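Local coordinates for fructokinase (Vibrio cholerae serotype O1, PDB 5EYN), which catalyses the transfer of a phosphate group from ATP to fructose, as a sugar kinase of the PfkB (ribokinase-like) family, at residues A[47-52]-A[264-269]; A[52-57]-A[272-277]; A[296-301]-A[311-316]. All coordinates share one frame; numbering follows the deposited sequence.

Contact 1: residues A[47-52]-A[264-269]. With ADP (adenosine-5'-diphosphate), chain E; BEF (beryllium trifluoride ion), chain D; FRU (beta-D-fructofuranose), chain B.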
loop_
_atom_site.group_PDB
_atom_site.type_symbol
_atom_site.label_atom_id
_atom_site.label_comp_id
_atom_site.label_asym_id
_atom_site.label_seq_id
_atom_site.Cartn_x
_atom_site.Cartn_y
_atom_site.Cartn_z
ATOM N N PRO A 47 -13.015 -6.760 10.845
ATOM C CA PRO A 47 -14.197 -6.214 11.528
ATOM C C PRO A 47 -15.163 -5.488 10.579
ATOM O O PRO A 47 -16.371 -5.480 10.815
ATOM C CB PRO A 47 -13.597 -5.267 12.568
ATOM C CG PRO A 47 -12.253 -4.976 12.099
ATOM C CD PRO A 47 -11.764 -6.165 11.344
ATOM N N ALA A 48 -14.644 -4.892 9.512
ATOM C CA ALA A 48 -15.519 -4.275 8.507
ATOM C C ALA A 48 -16.344 -5.345 7.792
ATOM O O ALA A 48 -17.543 -5.174 7.548
ATOM C CB ALA A 48 -14.695 -3.471 7.517
ATOM N N ASN A 49 -15.697 -6.464 7.487
ATOM C CA ASN A 49 -16.366 -7.595 6.860
ATOM C C ASN A 49 -17.489 -8.089 7.737
ATOM O O ASN A 49 -18.600 -8.354 7.264
ATOM C CB ASN A 49 -15.367 -8.733 6.630
ATOM C CG ASN A 49 -14.263 -8.376 5.657
ATOM O OD1 ASN A 49 -14.409 -7.498 4.814
ATOM N ND2 ASN A 49 -13.157 -9.092 5.757
ATOM N N VAL A 50 -17.227 -8.235 9.035
ATOM C CA VAL A 50 -18.261 -8.677 9.957
ATOM C C VAL A 50 -19.427 -7.684 10.004
ATOM O O VAL A 50 -20.608 -8.075 10.009
ATOM C CB VAL A 50 -17.687 -8.915 11.365
ATOM C CG1 VAL A 50 -18.796 -9.306 12.315
ATOM C CG2 VAL A 50 -16.625 -10.018 11.332
ATOM N N ALA A 51 -19.092 -6.401 10.053
ATOM C CA ALA A 51 -20.113 -5.364 10.098
ATOM C C ALA A 51 -21.034 -5.484 8.894
ATOM O O ALA A 51 -22.251 -5.420 9.021
ATOM C CB ALA A 51 -19.483 -3.981 10.136
ATOM N N VAL A 52 -20.452 -5.638 7.711
ATOM C CA VAL A 52 -21.231 -5.703 6.498
ATOM C C VAL A 52 -22.033 -7.005 6.480
ATOM O O VAL A 52 -23.176 -7.007 6.037
ATOM C CB VAL A 52 -20.325 -5.559 5.275
ATOM C CG1 VAL A 52 -21.069 -5.854 3.987
ATOM C CG2 VAL A 52 -19.756 -4.143 5.216
ATOM N N ALA A 264 -13.969 -15.706 4.640
ATOM C CA ALA A 264 -15.010 -16.689 4.955
ATOM C C ALA A 264 -15.255 -16.761 6.465
ATOM O O ALA A 264 -16.377 -16.894 6.946
ATOM C CB ALA A 264 -14.639 -18.064 4.432
ATOM N N GLY A 265 -14.195 -16.614 7.239
ATOM C CA GLY A 265 -14.290 -16.698 8.688
ATOM C C GLY A 265 -15.058 -15.513 9.232
ATOM O O GLY A 265 -15.741 -15.641 10.239
ATOM N N ASP A 266 -14.942 -14.362 8.576
ATOM C CA ASP A 266 -15.640 -13.157 9.021
ATOM C C ASP A 266 -17.123 -13.247 8.682
ATOM O O ASP A 266 -17.971 -12.786 9.442
ATOM C CB ASP A 266 -15.037 -11.911 8.396
ATOM C CG ASP A 266 -13.566 -11.767 8.689
ATOM O OD1 ASP A 266 -13.134 -12.189 9.801
ATOM O OD2 ASP A 266 -12.861 -11.225 7.806
ATOM N N ALA A 267 -17.436 -13.855 7.540
ATOM C CA ALA A 267 -18.827 -14.090 7.157
ATOM C C ALA A 267 -19.487 -14.997 8.195
ATOM O O ALA A 267 -20.624 -14.795 8.615
ATOM C CB ALA A 267 -18.876 -14.752 5.785
ATOM N N PHE A 268 -18.751 -16.024 8.590
ATOM C CA PHE A 268 -19.162 -16.933 9.652
ATOM C C PHE A 268 -19.495 -16.158 10.930
ATOM O O PHE A 268 -20.578 -16.297 11.487
ATOM C CB PHE A 268 -18.043 -17.949 9.893
ATOM C CG PHE A 268 -18.346 -18.963 10.966
ATOM C CD1 PHE A 268 -18.797 -20.240 10.640
ATOM C CD2 PHE A 268 -18.187 -18.646 12.301
ATOM C CE1 PHE A 268 -19.065 -21.171 11.635
ATOM C CE2 PHE A 268 -18.481 -19.567 13.296
ATOM C CZ PHE A 268 -18.908 -20.830 12.966
ATOM N N VAL A 269 -18.574 -15.311 11.370
ATOM C CA VAL A 269 -18.809 -14.536 12.574
ATOM C C VAL A 269 -20.013 -13.629 12.399
ATOM O O VAL A 269 -20.820 -13.458 13.317
ATOM C CB VAL A 269 -17.559 -13.713 12.942
ATOM C CG1 VAL A 269 -17.858 -12.707 14.045
ATOM C CG2 VAL A 269 -16.459 -14.647 13.337
HETATM P PB ADP E . -11.498 -17.562 6.343
HETATM O O1B ADP E . -12.169 -16.223 6.188
HETATM O O2B ADP E . -10.360 -17.474 7.335
HETATM O O3B ADP E . -10.968 -17.989 4.997
HETATM P PA ADP E . -12.362 -20.173 6.790
HETATM O O1A ADP E . -11.921 -20.412 5.356
HETATM O O2A ADP E . -11.187 -20.511 7.679
HETATM O O3A ADP E . -12.582 -18.610 6.856
HETATM O "O5'" ADP E . -13.592 -21.100 7.229
HETATM C "C5'" ADP E . -14.579 -20.634 8.081
HETATM C "C4'" ADP E . -15.970 -21.163 7.824
HETATM O "O4'" ADP E . -16.324 -20.960 6.475
HETATM C "C3'" ADP E . -16.186 -22.605 8.119
HETATM O "O3'" ADP E . -16.463 -22.812 9.471
HETATM C "C2'" ADP E . -17.357 -22.904 7.272
HETATM O "O2'" ADP E . -18.541 -22.445 7.804
HETATM C "C1'" ADP E . -17.062 -22.084 6.081
HETATM N N9 ADP E . -16.323 -22.768 5.058
HETATM C C8 ADP E . -15.021 -22.634 4.747
HETATM N N7 ADP E . -14.715 -23.414 3.721
HETATM C C5 ADP E . -15.811 -24.072 3.340
HETATM C C6 ADP E . -16.115 -24.991 2.350
HETATM N N6 ADP E . -15.113 -25.465 1.448
HETATM N N1 ADP E . -17.359 -25.452 2.251
HETATM C C2 ADP E . -18.350 -25.047 3.066
HETATM N N3 ADP E . -18.097 -24.150 4.047
HETATM C C4 ADP E . -16.855 -23.665 4.188
HETATM BE BE BEF D . -10.908 -15.343 7.173
HETATM F F1 BEF D . -10.367 -15.426 5.732
HETATM F F2 BEF D . -12.047 -14.294 7.350
HETATM F F3 BEF D . -9.857 -14.811 8.125
HETATM C C1 FRU B . -7.096 -8.229 7.948
HETATM C C2 FRU B . -7.509 -9.156 6.813
HETATM C C3 FRU B . -8.061 -8.505 5.560
HETATM C C4 FRU B . -9.145 -9.422 5.098
HETATM C C5 FRU B . -9.586 -10.038 6.379
HETATM C C6 FRU B . -10.077 -11.459 6.247
HETATM O O1 FRU B . -8.200 -7.583 8.501
HETATM O O2 FRU B . -6.375 -9.897 6.478
HETATM O O3 FRU B . -7.002 -8.313 4.670
HETATM O O4 FRU B . -10.211 -8.772 4.494
HETATM O O5 FRU B . -8.511 -9.992 7.301
HETATM O O6 FRU B . -10.459 -11.990 7.492
#
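Asn49 and Asp266 meet over the sugar site. The amide ND2 of Asn49 donates to OD2 of Asp266 at 3.0 Å, and the N-H points almost straight at its acceptor (177°). The acceptor lies in the amide plane. OD2 is met on its anti side, 22° out of the carboxylate plane. ND2 also donates to O4 of the fructose at 3.2 Å. O6 of the fructose comes within 2.5 Å of the same Asp266 OD2. Asn174 holds the other oxygen, OD1. The backbone N of Asp266 donates to F2 of the beryllium trifluoride at 3.1 Å.

Behind these polar groups the helices pack through valines. CG2 of Val50 rests 3.8 Å from CB of Asp266. CG1 of Val50 is anti to the backbone N (177°), which carries it to CG1 of Val269 at 3.9 Å. His140 of strand 138-142 touches both valines. The axes of segments 47-52 and 264-269 come within 8.0 Å.

At the start of helix 264-278 the carboxylate lies beside the sugar O6 and the phosphoryl mimic, and O6 faces the beryllium. Asp266 holds the place of the aspartate thought to act as the base in PfkB kinases, activating the sugar hydroxyl.

Contact 2: residues A[52-57]-A[272-277]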
loop_
_atom_site.group_PDB
_atom_site.type_symbol
_atom_site.label_atom_id
_atom_site.label_comp_id
_atom_site.label_asym_id
_atom_site.label_seq_id
_atom_site.Cartn_x
_atom_site.Cartn_y
_atom_site.Cartn_z
ATOM N N VAL A 52 -20.452 -5.638 7.711
ATOM C CA VAL A 52 -21.231 -5.703 6.498
ATOM C C VAL A 52 -22.033 -7.005 6.480
ATOM O O VAL A 52 -23.176 -7.007 6.037
ATOM C CB VAL A 52 -20.325 -5.559 5.275
ATOM C CG1 VAL A 52 -21.069 -5.854 3.987
ATOM C CG2 VAL A 52 -19.756 -4.143 5.216
ATOM N N ALA A 53 -21.455 -8.106 6.958
ATOM C CA ALA A 53 -22.178 -9.368 6.975
ATOM C C ALA A 53 -23.440 -9.227 7.798
ATOM O O ALA A 53 -24.503 -9.707 7.404
ATOM C CB ALA A 53 -21.337 -10.464 7.542
ATOM N N ILE A 54 -23.318 -8.603 8.966
ATOM C CA ILE A 54 -24.467 -8.404 9.838
ATOM C C ILE A 54 -25.521 -7.523 9.159
ATOM O O ILE A 54 -26.710 -7.839 9.162
ATOM C CB ILE A 54 -24.017 -7.807 11.178
ATOM C CG1 ILE A 54 -23.225 -8.856 11.955
ATOM C CG2 ILE A 54 -25.212 -7.351 11.972
ATOM C CD1 ILE A 54 -22.465 -8.302 13.152
ATOM N N ALA A 55 -25.080 -6.416 8.579
ATOM C CA ALA A 55 -25.984 -5.497 7.903
ATOM C C ALA A 55 -26.721 -6.165 6.736
ATOM O O ALA A 55 -27.917 -5.955 6.544
ATOM C CB ALA A 55 -25.231 -4.263 7.437
ATOM N N ARG A 56 -26.022 -7.011 5.993
ATOM C CA ARG A 56 -26.634 -7.675 4.848
ATOM C C ARG A 56 -27.743 -8.604 5.283
ATOM O O ARG A 56 -28.670 -8.848 4.523
ATOM C CB ARG A 56 -25.598 -8.460 4.066
ATOM C CG ARG A 56 -24.631 -7.572 3.335
ATOM C CD ARG A 56 -24.500 -7.953 1.919
ATOM N NE ARG A 56 -23.582 -7.073 1.210
ATOM C CZ ARG A 56 -22.760 -7.472 0.258
ATOM N NH1 ARG A 56 -22.732 -8.740 -0.098
ATOM N NH2 ARG A 56 -21.971 -6.599 -0.332
ATOM N N LEU A 57 -27.650 -9.125 6.497
ATOM C CA LEU A 57 -28.669 -10.001 7.062
ATOM C C LEU A 57 -29.765 -9.196 7.760
ATOM O O LEU A 57 -30.624 -9.779 8.394
ATOM C CB LEU A 57 -28.027 -10.997 8.037
ATOM C CG LEU A 57 -27.091 -12.044 7.422
ATOM C CD1 LEU A 57 -26.302 -12.744 8.528
ATOM C CD2 LEU A 57 -27.867 -13.043 6.590
ATOM N N LEU A 272 -23.154 -15.662 12.863
ATOM C CA LEU A 272 -23.224 -16.014 14.270
ATOM C C LEU A 272 -23.723 -14.842 15.089
ATOM O O LEU A 272 -24.707 -14.951 15.836
ATOM C CB LEU A 272 -21.842 -16.418 14.759
ATOM C CG LEU A 272 -21.732 -16.791 16.234
ATOM C CD1 LEU A 272 -22.505 -18.051 16.535
ATOM C CD2 LEU A 272 -20.278 -16.967 16.617
ATOM N N LEU A 273 -23.043 -13.708 14.972
ATOM C CA LEU A 273 -23.368 -12.555 15.811
ATOM C C LEU A 273 -24.689 -11.926 15.425
ATOM O O LEU A 273 -25.402 -11.442 16.283
ATOM C CB LEU A 273 -22.267 -11.482 15.797
ATOM C CG LEU A 273 -20.911 -11.919 16.321
ATOM C CD1 LEU A 273 -19.935 -10.749 16.296
ATOM C CD2 LEU A 273 -21.022 -12.471 17.741
ATOM N N TYR A 274 -25.044 -11.954 14.141
ATOM C CA TYR A 274 -26.366 -11.482 13.760
ATOM C C TYR A 274 -27.413 -12.261 14.566
ATOM O O TYR A 274 -28.288 -11.671 15.201
ATOM C CB TYR A 274 -26.635 -11.634 12.261
ATOM C CG TYR A 274 -28.103 -11.411 11.972
ATOM C CD1 TYR A 274 -28.667 -10.147 12.112
ATOM C CD2 TYR A 274 -28.940 -12.467 11.656
ATOM C CE1 TYR A 274 -30.021 -9.934 11.906
ATOM C CE2 TYR A 274 -30.284 -12.258 11.447
ATOM C CZ TYR A 274 -30.813 -10.988 11.581
ATOM O OH TYR A 274 -32.154 -10.761 11.376
ATOM N N ARG A 275 -27.337 -13.590 14.533
ATOM C CA ARG A 275 -28.345 -14.390 15.221
ATOM C C ARG A 275 -28.285 -14.240 16.756
ATOM O O ARG A 275 -29.321 -14.183 17.416
ATOM C CB ARG A 275 -28.262 -15.855 14.782
ATOM C CG ARG A 275 -28.707 -16.078 13.337
ATOM C CD ARG A 275 -30.177 -15.771 13.119
ATOM N NE ARG A 275 -31.028 -16.886 13.514
ATOM C CZ ARG A 275 -32.355 -16.853 13.515
ATOM N NH1 ARG A 275 -33.006 -15.746 13.185
ATOM N NH2 ARG A 275 -33.032 -17.930 13.868
ATOM N N LEU A 276 -27.092 -14.132 17.331
ATOM C CA LEU A 276 -27.015 -13.911 18.769
ATOM C C LEU A 276 -27.591 -12.543 19.118
ATOM O O LEU A 276 -28.266 -12.394 20.137
ATOM C CB LEU A 276 -25.578 -14.036 19.292
ATOM C CG LEU A 276 -24.888 -15.391 19.081
ATOM C CD1 LEU A 276 -23.542 -15.379 19.776
ATOM C CD2 LEU A 276 -25.737 -16.568 19.557
ATOM N N SER A 277 -27.374 -11.560 18.246
ATOM C CA SER A 277 -27.794 -10.187 18.533
ATOM C C SER A 277 -29.319 -10.022 18.550
ATOM O O SER A 277 -29.843 -9.157 19.244
ATOM C CB SER A 277 -27.167 -9.200 17.536
ATOM O OG SER A 277 -27.816 -9.209 16.272
#
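The ring of Tyr274 carries Leu57 over one face. CB of Leu57 stands 4.0 Å from the ring centroid and 13° off the normal, a CH-pi contact. The carbonyl O of Leu57 lies over the same face, nearer the hydroxyl end, 3.4 Å from CZ of Tyr274. Further back, CD1 of Leu57 reaches CB of Tyr274 at 3.9 Å. The leucine therefore follows the tyrosine from the root of its side chain to the phenol end. CG of Tyr274 is anti to the backbone N (chi1 168°), and this lays the ring against the end of the other helix.

One turn earlier, in helix 46-56, Ile54 packs alongside. Its CD1 meets CB of Leu273 at 4.1 Å, and its CG1 lies 4.4 Å from CB of Tyr274. Strand 21-24 backs this part through Val21, which touches Ile54. One turn on from Tyr274, OG of Ser277 donates to the carbonyl O of Tyr274 at 2.7 Å, within its own helix.

Leu57 is where the chain leaves helix 46-56. Its carbonyl O accepts from NE2 of Gln315, and Leu318 touches its side chain, so helix 315-322 joins here.

This is plain apolar packing. Two helices, 46-56 and 264-278, lie together beside the central beta sheet, in the layered alpha/beta architecture of the ribokinase fold.

Contact 3: residues A[296-301]-A[311-316]. With ADP (adenosine-5'-diphosphate), chain E.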
loop_
_atom_site.group_PDB
_atom_site.type_symbol
_atom_site.label_atom_id
_atom_site.label_comp_id
_atom_site.label_asym_id
_atom_site.label_seq_id
_atom_site.Cartn_x
_atom_site.Cartn_y
_atom_site.Cartn_z
ATOM N N ASN A 296 -22.283 -21.125 9.413
ATOM C CA ASN A 296 -21.728 -22.027 8.414
ATOM C C ASN A 296 -22.242 -21.691 7.014
ATOM O O ASN A 296 -21.481 -21.734 6.056
ATOM C CB ASN A 296 -22.071 -23.472 8.743
ATOM C CG ASN A 296 -21.139 -24.103 9.751
ATOM O OD1 ASN A 296 -19.956 -23.768 9.849
ATOM N ND2 ASN A 296 -21.667 -25.078 10.474
ATOM N N GLY A 297 -23.519 -21.353 6.900
ATOM C CA GLY A 297 -24.072 -21.009 5.604
ATOM C C GLY A 297 -23.483 -19.740 5.039
ATOM O O GLY A 297 -23.184 -19.652 3.861
ATOM N N CYS A 298 -23.277 -18.751 5.902
ATOM C CA CYS A 298 -22.639 -17.518 5.499
ATOM C C CYS A 298 -21.199 -17.759 5.062
ATOM O O CYS A 298 -20.757 -17.215 4.061
ATOM C CB CYS A 298 -22.679 -16.505 6.638
ATOM S SG CYS A 298 -24.321 -15.856 7.014
ATOM N N GLY A 299 -20.451 -18.528 5.852
ATOM C CA GLY A 299 -19.074 -18.826 5.502
ATOM C C GLY A 299 -18.964 -19.507 4.147
ATOM O O GLY A 299 -18.068 -19.201 3.364
ATOM N N ALA A 300 -19.851 -20.459 3.882
ATOM C CA ALA A 300 -19.855 -21.163 2.593
ATOM C C ALA A 300 -20.175 -20.208 1.467
ATOM O O ALA A 300 -19.454 -20.149 0.473
ATOM C CB ALA A 300 -20.843 -22.294 2.616
ATOM N N LEU A 301 -21.250 -19.451 1.610
ATOM C CA LEU A 301 -21.648 -18.552 0.539
ATOM C C LEU A 301 -20.632 -17.451 0.297
ATOM O O LEU A 301 -20.449 -17.034 -0.831
ATOM C CB LEU A 301 -23.025 -17.943 0.779
ATOM C CG LEU A 301 -24.195 -18.904 0.614
ATOM C CD1 LEU A 301 -25.452 -18.265 1.138
ATOM C CD2 LEU A 301 -24.356 -19.279 -0.841
ATOM N N ALA A 311 -19.839 -11.594 -1.632
ATOM C CA ALA A 311 -20.902 -12.593 -1.602
ATOM C C ALA A 311 -21.497 -12.799 -0.216
ATOM O O ALA A 311 -22.178 -13.784 0.039
ATOM C CB ALA A 311 -20.384 -13.912 -2.187
ATOM N N LEU A 312 -21.246 -11.863 0.696
ATOM C CA LEU A 312 -21.908 -11.921 1.997
ATOM C C LEU A 312 -23.421 -11.942 1.757
ATOM O O LEU A 312 -23.960 -11.035 1.124
ATOM C CB LEU A 312 -21.501 -10.735 2.866
ATOM C CG LEU A 312 -20.038 -10.730 3.300
ATOM C CD1 LEU A 312 -19.712 -9.429 4.006
ATOM C CD2 LEU A 312 -19.775 -11.912 4.214
ATOM N N PRO A 313 -24.114 -12.971 2.272
ATOM C CA PRO A 313 -25.494 -13.178 1.814
ATOM C C PRO A 313 -26.521 -12.331 2.538
ATOM O O PRO A 313 -26.337 -11.910 3.688
ATOM C CB PRO A 313 -25.735 -14.663 2.110
ATOM C CG PRO A 313 -24.864 -14.951 3.292
ATOM C CD PRO A 313 -23.615 -14.131 3.030
ATOM N N ASN A 314 -27.630 -12.079 1.865
ATOM C CA ASN A 314 -28.833 -11.622 2.543
ATOM C C ASN A 314 -29.637 -12.824 3.003
ATOM O O ASN A 314 -29.284 -13.976 2.735
ATOM C CB ASN A 314 -29.667 -10.672 1.657
ATOM C CG ASN A 314 -30.041 -11.260 0.307
ATOM O OD1 ASN A 314 -30.168 -12.473 0.127
ATOM N ND2 ASN A 314 -30.238 -10.372 -0.657
ATOM N N GLN A 315 -30.733 -12.575 3.699
ATOM C CA GLN A 315 -31.522 -13.667 4.225
ATOM C C GLN A 315 -32.136 -14.536 3.125
ATOM O O GLN A 315 -32.175 -15.749 3.269
ATOM C CB GLN A 315 -32.602 -13.152 5.152
ATOM C CG GLN A 315 -32.054 -12.696 6.491
ATOM C CD GLN A 315 -33.128 -12.459 7.514
ATOM O OE1 GLN A 315 -34.224 -13.008 7.426
ATOM N NE2 GLN A 315 -32.821 -11.646 8.509
ATOM N N ALA A 316 -32.593 -13.936 2.023
ATOM C CA ALA A 316 -33.189 -14.729 0.954
ATOM C C ALA A 316 -32.185 -15.733 0.415
ATOM O O ALA A 316 -32.514 -16.896 0.206
ATOM C CB ALA A 316 -33.714 -13.838 -0.174
HETATM P PB ADP E . -11.498 -17.562 6.343
HETATM O O1B ADP E . -12.169 -16.223 6.188
HETATM O O2B ADP E . -10.360 -17.474 7.335
HETATM O O3B ADP E . -10.968 -17.989 4.997
HETATM P PA ADP E . -12.362 -20.173 6.790
HETATM O O1A ADP E . -11.921 -20.412 5.356
HETATM O O2A ADP E . -11.187 -20.511 7.679
HETATM O O3A ADP E . -12.582 -18.610 6.856
HETATM O "O5'" ADP E . -13.592 -21.100 7.229
HETATM C "C5'" ADP E . -14.579 -20.634 8.081
HETATM C "C4'" ADP E . -15.970 -21.163 7.824
HETATM O "O4'" ADP E . -16.324 -20.960 6.475
HETATM C "C3'" ADP E . -16.186 -22.605 8.119
HETATM O "O3'" ADP E . -16.463 -22.812 9.471
HETATM C "C2'" ADP E . -17.357 -22.904 7.272
HETATM O "O2'" ADP E . -18.541 -22.445 7.804
HETATM C "C1'" ADP E . -17.062 -22.084 6.081
HETATM N N9 ADP E . -16.323 -22.768 5.058
HETATM C C8 ADP E . -15.021 -22.634 4.747
HETATM N N7 ADP E . -14.715 -23.414 3.721
HETATM C C5 ADP E . -15.811 -24.072 3.340
HETATM C C6 ADP E . -16.115 -24.991 2.350
HETATM N N6 ADP E . -15.113 -25.465 1.448
HETATM N N1 ADP E . -17.359 -25.452 2.251
HETATM C C2 ADP E . -18.350 -25.047 3.066
HETATM N N3 ADP E . -18.097 -24.150 4.047
HETATM C C4 ADP E . -16.855 -23.665 4.188
#
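The end of helix 285-302 runs beside a segment, extended from Leu312 to Asn314, that leads into helix 315-322, with the CA atoms of Cys298 and Pro313 6.4 Å apart. Pro313 does most of the touching. Its CB meets CD1 of Leu301 at 3.7 Å, and the two side chains lie at a slant to each other. Its CG reaches SG of Cys298 at 3.9 Å. The proline ring therefore bridges two residues that lie on the same side of the helix, three positions apart. SG of Cys298 is anti to its carbonyl carbon (chi1 -70°), and from there it meets the ring at CG. Farther along, CB of Ala311 sits 3.4 Å from the carbonyl O of Leu301. That oxygen accepts a hydrogen bond from OG1 of Thr304.

The helix belongs to the nucleotide site of this PfkB kinase. OD1 of Asn296 accepts a hydrogen bond from the ribose O2' of ADP at 2.8 Å. Its ND2 donates to the carbonyl O of Val251, a second bond that limits rotation of the amide. CA of Gly299 lies 3.6 Å from O4' of the ribose. CB of Ala300 touches N3 of the adenine at 3.6 Å.

Beyond Pro313, Asn314 is the N-cap of helix 315-322. Its OD1 accepts from the backbone N of Ala317. The new helix packs back on the old one: Leu318 touches Cys298, and Phe321 touches both Ala300 and Leu301. The side chain of Leu312 turns to other partners, touching Val52 and Ala53 of helix 46-56 and Ala267 of helix 264-278.

Contacts 1 and 2 are successive parts of one helix pair, 46-56 with 264-278, and their centres lie 9 Å apart. Contact 1 is at the end that holds fructose, beryllium trifluoride and the phosphates of ADP. Contact 2 is farther off: the Leu273 side chain is about 12 Å from the beryllium trifluoride. Contact 3 lies about 11 Å from contact 1 and 10 Å from contact 2, centre to centre. It joins contact 1 where CE1 of Phe268 meets OD1 of Asn296 at 3.3 Å, beside the ribose. It joins contact 2 through a probable hydrogen bond from NH1 of Arg56 to O of Leu312, 2.9 Å. Contacts 1 and 3 both touch ADP.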